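Local structure of porphyranase B (Zobellia galactanivorans, 3JUU) at residues R134-L144 / P229-Y237. The protein hydrolyses the sulfated red-algal polysaccharide porphyran, cutting the (1->4) linkages between beta-D-galactopyranose and alpha-L-galactopyranose-6-sulfate. Residues are numbered along the deposited sequence; the frame is centred on the assembly and turned at random.
Sequences RLGCDKRTTEL and PADFDIEMY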
loop_
_atom_site.group_PDB
_atom_site.type_symbol
_atom_site.label_atom_id
_atom_site.label_comp_id
_atom_site.label_asym_id
_atom_site.label_seq_id
_atom_site.Cartn_x
_atom_site.Cartn_y
_atom_site.Cartn_z
ATOM N N ARG A 134 -2.965 -5.234 20.290
ATOM C CA ARG A 134 -2.572 -4.120 21.057
ATOM C C ARG A 134 -3.430 -4.056 22.330
ATOM O O ARG A 134 -4.437 -4.844 22.494
ATOM C CB ARG A 134 -2.736 -2.809 20.208
ATOM C CG ARG A 134 -1.863 -2.652 19.011
ATOM C CD ARG A 134 -0.447 -2.301 19.467
ATOM N NE ARG A 134 0.380 -3.506 19.548
ATOM C CZ ARG A 134 0.990 -3.949 20.650
ATOM N NH1 ARG A 134 0.872 -3.288 21.795
ATOM N NH2 ARG A 134 1.737 -5.058 20.613
ATOM N N LEU A 135 -3.053 -3.144 23.242
ATOM C CA LEU A 135 -3.744 -3.065 24.533
ATOM C C LEU A 135 -4.586 -1.792 24.684
ATOM O O LEU A 135 -4.227 -0.749 24.123
ATOM C CB LEU A 135 -2.677 -2.986 25.626
ATOM C CG LEU A 135 -1.858 -4.248 25.954
ATOM C CD1 LEU A 135 -1.728 -5.412 24.969
ATOM C CD2 LEU A 135 -0.701 -3.992 26.828
ATOM N N GLY A 136 -5.671 -1.853 25.451
ATOM C CA GLY A 136 -6.467 -0.632 25.814
ATOM C C GLY A 136 -6.902 0.106 24.531
ATOM O O GLY A 136 -7.311 -0.498 23.535
ATOM N N CYS A 137 -6.761 1.420 24.556
ATOM C CA CYS A 137 -7.194 2.241 23.395
ATOM C C CYS A 137 -6.398 1.996 22.082
ATOM O O CYS A 137 -6.900 2.342 20.994
ATOM C CB CYS A 137 -7.120 3.717 23.780
ATOM S SG CYS A 137 -8.432 4.134 25.022
ATOM N N ASP A 138 -5.221 1.394 22.175
ATOM C CA ASP A 138 -4.442 1.037 20.965
ATOM C C ASP A 138 -5.071 -0.029 20.099
ATOM O O ASP A 138 -4.579 -0.299 19.016
ATOM C CB ASP A 138 -3.021 0.618 21.308
ATOM C CG ASP A 138 -2.169 1.772 21.901
ATOM O OD1 ASP A 138 -2.557 2.973 21.833
ATOM O OD2 ASP A 138 -1.114 1.406 22.386
ATOM N N LYS A 139 -6.208 -0.599 20.522
ATOM C CA LYS A 139 -6.974 -1.530 19.685
ATOM C C LYS A 139 -7.689 -0.794 18.542
ATOM O O LYS A 139 -8.210 -1.429 17.629
ATOM C CB LYS A 139 -8.036 -2.283 20.561
ATOM C CG LYS A 139 -7.397 -3.314 21.566
ATOM C CD LYS A 139 -8.545 -4.096 22.319
ATOM C CE LYS A 139 -8.122 -4.500 23.699
ATOM N NZ LYS A 139 -6.960 -5.517 23.590
ATOM N N ARG A 140 -7.806 0.533 18.625
ATOM C CA ARG A 140 -8.392 1.354 17.535
ATOM C C ARG A 140 -7.467 1.161 16.319
ATOM O O ARG A 140 -6.326 0.764 16.459
ATOM C CB ARG A 140 -8.405 2.850 17.913
ATOM C CG ARG A 140 -7.000 3.401 18.137
ATOM C CD ARG A 140 -7.096 4.774 18.867
ATOM N NE ARG A 140 -5.773 5.280 19.253
ATOM C CZ ARG A 140 -4.952 6.042 18.514
ATOM N NH1 ARG A 140 -5.267 6.457 17.311
ATOM N NH2 ARG A 140 -3.767 6.385 19.007
ATOM N N THR A 141 -8.015 1.425 15.128
ATOM C CA THR A 141 -7.284 1.267 13.876
ATOM C C THR A 141 -6.733 2.596 13.422
ATOM O O THR A 141 -7.457 3.609 13.448
ATOM C CB THR A 141 -8.246 0.755 12.804
ATOM O OG1 THR A 141 -8.684 -0.540 13.244
ATOM C CG2 THR A 141 -7.502 0.592 11.441
ATOM N N THR A 142 -5.512 2.567 12.917
ATOM C CA THR A 142 -4.912 3.709 12.278
ATOM C C THR A 142 -4.377 3.093 10.972
ATOM O O THR A 142 -3.696 2.102 10.964
ATOM C CB THR A 142 -3.705 4.323 13.091
ATOM O OG1 THR A 142 -2.683 3.325 13.316
ATOM C CG2 THR A 142 -4.136 4.874 14.404
ATOM N N GLU A 143 -4.767 3.687 9.844
ATOM C CA GLU A 143 -4.307 3.211 8.526
ATOM C C GLU A 143 -3.753 4.404 7.798
ATOM O O GLU A 143 -4.415 5.436 7.718
ATOM C CB GLU A 143 -5.530 2.631 7.755
ATOM C CG GLU A 143 -5.140 2.177 6.306
ATOM C CD GLU A 143 -6.386 1.652 5.558
ATOM O OE1 GLU A 143 -7.462 1.420 6.180
ATOM O OE2 GLU A 143 -6.281 1.510 4.317
ATOM N N LEU A 144 -2.548 4.235 7.239
ATOM C CA LEU A 144 -1.846 5.301 6.491
ATOM C C LEU A 144 -1.617 4.758 5.041
ATOM O O LEU A 144 -0.762 3.937 4.782
ATOM C CB LEU A 144 -0.498 5.617 7.230
ATOM C CG LEU A 144 0.197 6.970 6.897
ATOM C CD1 LEU A 144 1.517 7.076 7.645
ATOM C CD2 LEU A 144 0.401 7.158 5.368
ATOM N N PRO A 229 -6.561 12.009 11.272
ATOM C CA PRO A 229 -7.802 12.219 12.071
ATOM C C PRO A 229 -7.665 11.858 13.554
ATOM O O PRO A 229 -8.437 12.388 14.357
ATOM C CB PRO A 229 -8.864 11.380 11.346
ATOM C CG PRO A 229 -8.104 10.526 10.402
ATOM C CD PRO A 229 -6.694 10.927 10.279
ATOM N N ALA A 230 -6.648 11.074 13.912
ATOM C CA ALA A 230 -6.373 10.727 15.336
ATOM C C ALA A 230 -4.886 10.550 15.433
ATOM O O ALA A 230 -4.186 10.391 14.404
ATOM C CB ALA A 230 -7.128 9.417 15.749
ATOM N N ASP A 231 -4.336 10.570 16.653
ATOM C CA ASP A 231 -2.881 10.335 16.783
ATOM C C ASP A 231 -2.409 8.994 16.127
ATOM O O ASP A 231 -2.910 7.896 16.431
ATOM C CB ASP A 231 -2.525 10.187 18.230
ATOM C CG ASP A 231 -2.632 11.496 19.023
ATOM O OD1 ASP A 231 -2.570 12.578 18.390
ATOM O OD2 ASP A 231 -2.769 11.372 20.283
ATOM N N PHE A 232 -1.418 9.085 15.264
ATOM C CA PHE A 232 -0.782 7.876 14.688
ATOM C C PHE A 232 0.481 7.569 15.514
ATOM O O PHE A 232 1.587 7.800 15.042
ATOM C CB PHE A 232 -0.466 8.132 13.207
ATOM C CG PHE A 232 -1.671 7.910 12.264
ATOM C CD1 PHE A 232 -2.997 7.911 12.743
ATOM C CD2 PHE A 232 -1.454 7.674 10.903
ATOM C CE1 PHE A 232 -4.130 7.724 11.886
ATOM C CE2 PHE A 232 -2.604 7.462 10.028
ATOM C CZ PHE A 232 -3.946 7.430 10.542
ATOM N N ASP A 233 0.296 7.074 16.762
ATOM C CA ASP A 233 1.453 6.804 17.595
ATOM C C ASP A 233 1.511 5.312 17.931
ATOM O O ASP A 233 2.091 4.935 18.989
ATOM C CB ASP A 233 1.394 7.653 18.862
ATOM C CG ASP A 233 0.079 7.496 19.604
ATOM O OD1 ASP A 233 -0.811 6.747 19.156
ATOM O OD2 ASP A 233 -0.120 8.243 20.603
ATOM N N ILE A 234 0.861 4.482 17.075
ATOM C CA ILE A 234 0.788 2.995 17.317
ATOM C C ILE A 234 1.662 2.337 16.238
ATOM O O ILE A 234 1.639 2.781 15.082
ATOM C CB ILE A 234 -0.691 2.385 17.271
ATOM C CG1 ILE A 234 -1.652 3.147 18.235
ATOM C CG2 ILE A 234 -0.649 0.882 17.691
ATOM C CD1 ILE A 234 -3.079 3.035 17.933
ATOM N N GLU A 235 2.396 1.297 16.612
ATOM C CA GLU A 235 3.235 0.528 15.656
ATOM C C GLU A 235 2.429 0.108 14.434
ATOM O O GLU A 235 1.270 -0.348 14.556
ATOM C CB GLU A 235 3.757 -0.783 16.367
ATOM C CG GLU A 235 4.812 -1.494 15.530
ATOM C CD GLU A 235 5.303 -2.775 16.238
ATOM O OE1 GLU A 235 4.740 -3.099 17.291
ATOM O OE2 GLU A 235 6.123 -3.491 15.694
ATOM N N MET A 236 3.009 0.280 13.251
ATOM C CA MET A 236 2.295 -0.101 12.025
ATOM C C MET A 236 3.157 -1.016 11.166
ATOM O O MET A 236 4.364 -1.090 11.345
ATOM C CB MET A 236 1.846 1.128 11.221
ATOM C CG MET A 236 0.634 1.780 11.910
ATOM S SD MET A 236 -0.339 2.864 10.806
ATOM C CE MET A 236 0.557 4.373 10.825
ATOM N N TYR A 237 2.503 -1.730 10.231
ATOM C CA TYR A 237 3.109 -2.793 9.396
ATOM C C TYR A 237 2.833 -2.453 7.979
ATOM O O TYR A 237 1.712 -1.929 7.705
ATOM C CB TYR A 237 2.451 -4.165 9.708
ATOM C CG TYR A 237 2.652 -4.550 11.191
ATOM C CD1 TYR A 237 3.743 -5.392 11.589
ATOM C CD2 TYR A 237 1.837 -3.969 12.208
ATOM C CE1 TYR A 237 3.945 -5.727 12.965
ATOM C CE2 TYR A 237 2.051 -4.273 13.572
ATOM C CZ TYR A 237 3.128 -5.140 13.923
ATOM O OH TYR A 237 3.339 -5.428 15.267
HETATM O O HOH W 1 0.643 -4.705 16.932
HETATM O O HOH W 2 -1.020 5.196 21.667
HETATM O O HOH W 3 -0.299 4.680 14.379
#
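The backbone oxygen of D231 is gripped by both terminal nitrogens of R140: NH1 reaches O at 2.9 Å and NH2 reaches the same O at 3.1 Å, and the oxygen lies in the guanidinium plane. This pairing illustrates how the jelly-roll beta-sandwich of a family 16 glycoside hydrolase can fasten an irregular connection, 229-236, that runs into strand 237-242, across the start of the strand that carries E143, the assigned catalytic nucleophile. R140 extends from CG to NE, and its NH2 also makes a salt bridge to D233 OD1 at 3.0 Å, the carboxylate turned 58° from the guanidinium plane. I234 CD1 lies over one guanidinium face, and Y182 adds a cation-pi contact, so charge, main chain and apolar packing together fix the group's orientation.

Further along the strand the packing is mostly apolar, with one water bridge. T142 sets CB over the face of the F232 ring, 3.9 Å from its centroid, a CH-pi contact. With chi1 at 57°, OG1 of T142 approaches M236 SD at 3.5 Å, and it also bonds a water that accepts from I234 N. L144 CB packs against both F232 and the M236 methyl. Between T142 and L144, whose side chains start toward the 229-237 segment, that of E143 leaves on the other side of the strand; its carboxylate is salt-bridged to R174 and hydrogen-bonded to a bound glycerol, consistent with a pocket there.

At the 3-10 turn, I234 CG1 meets D138 OD1, while a second water donates to that oxygen and, weakly, to D233 OD1. Just before the turn, R134, its chain bent at chi2 and chi3, brings CD to 3.7 Å from I234 CG2.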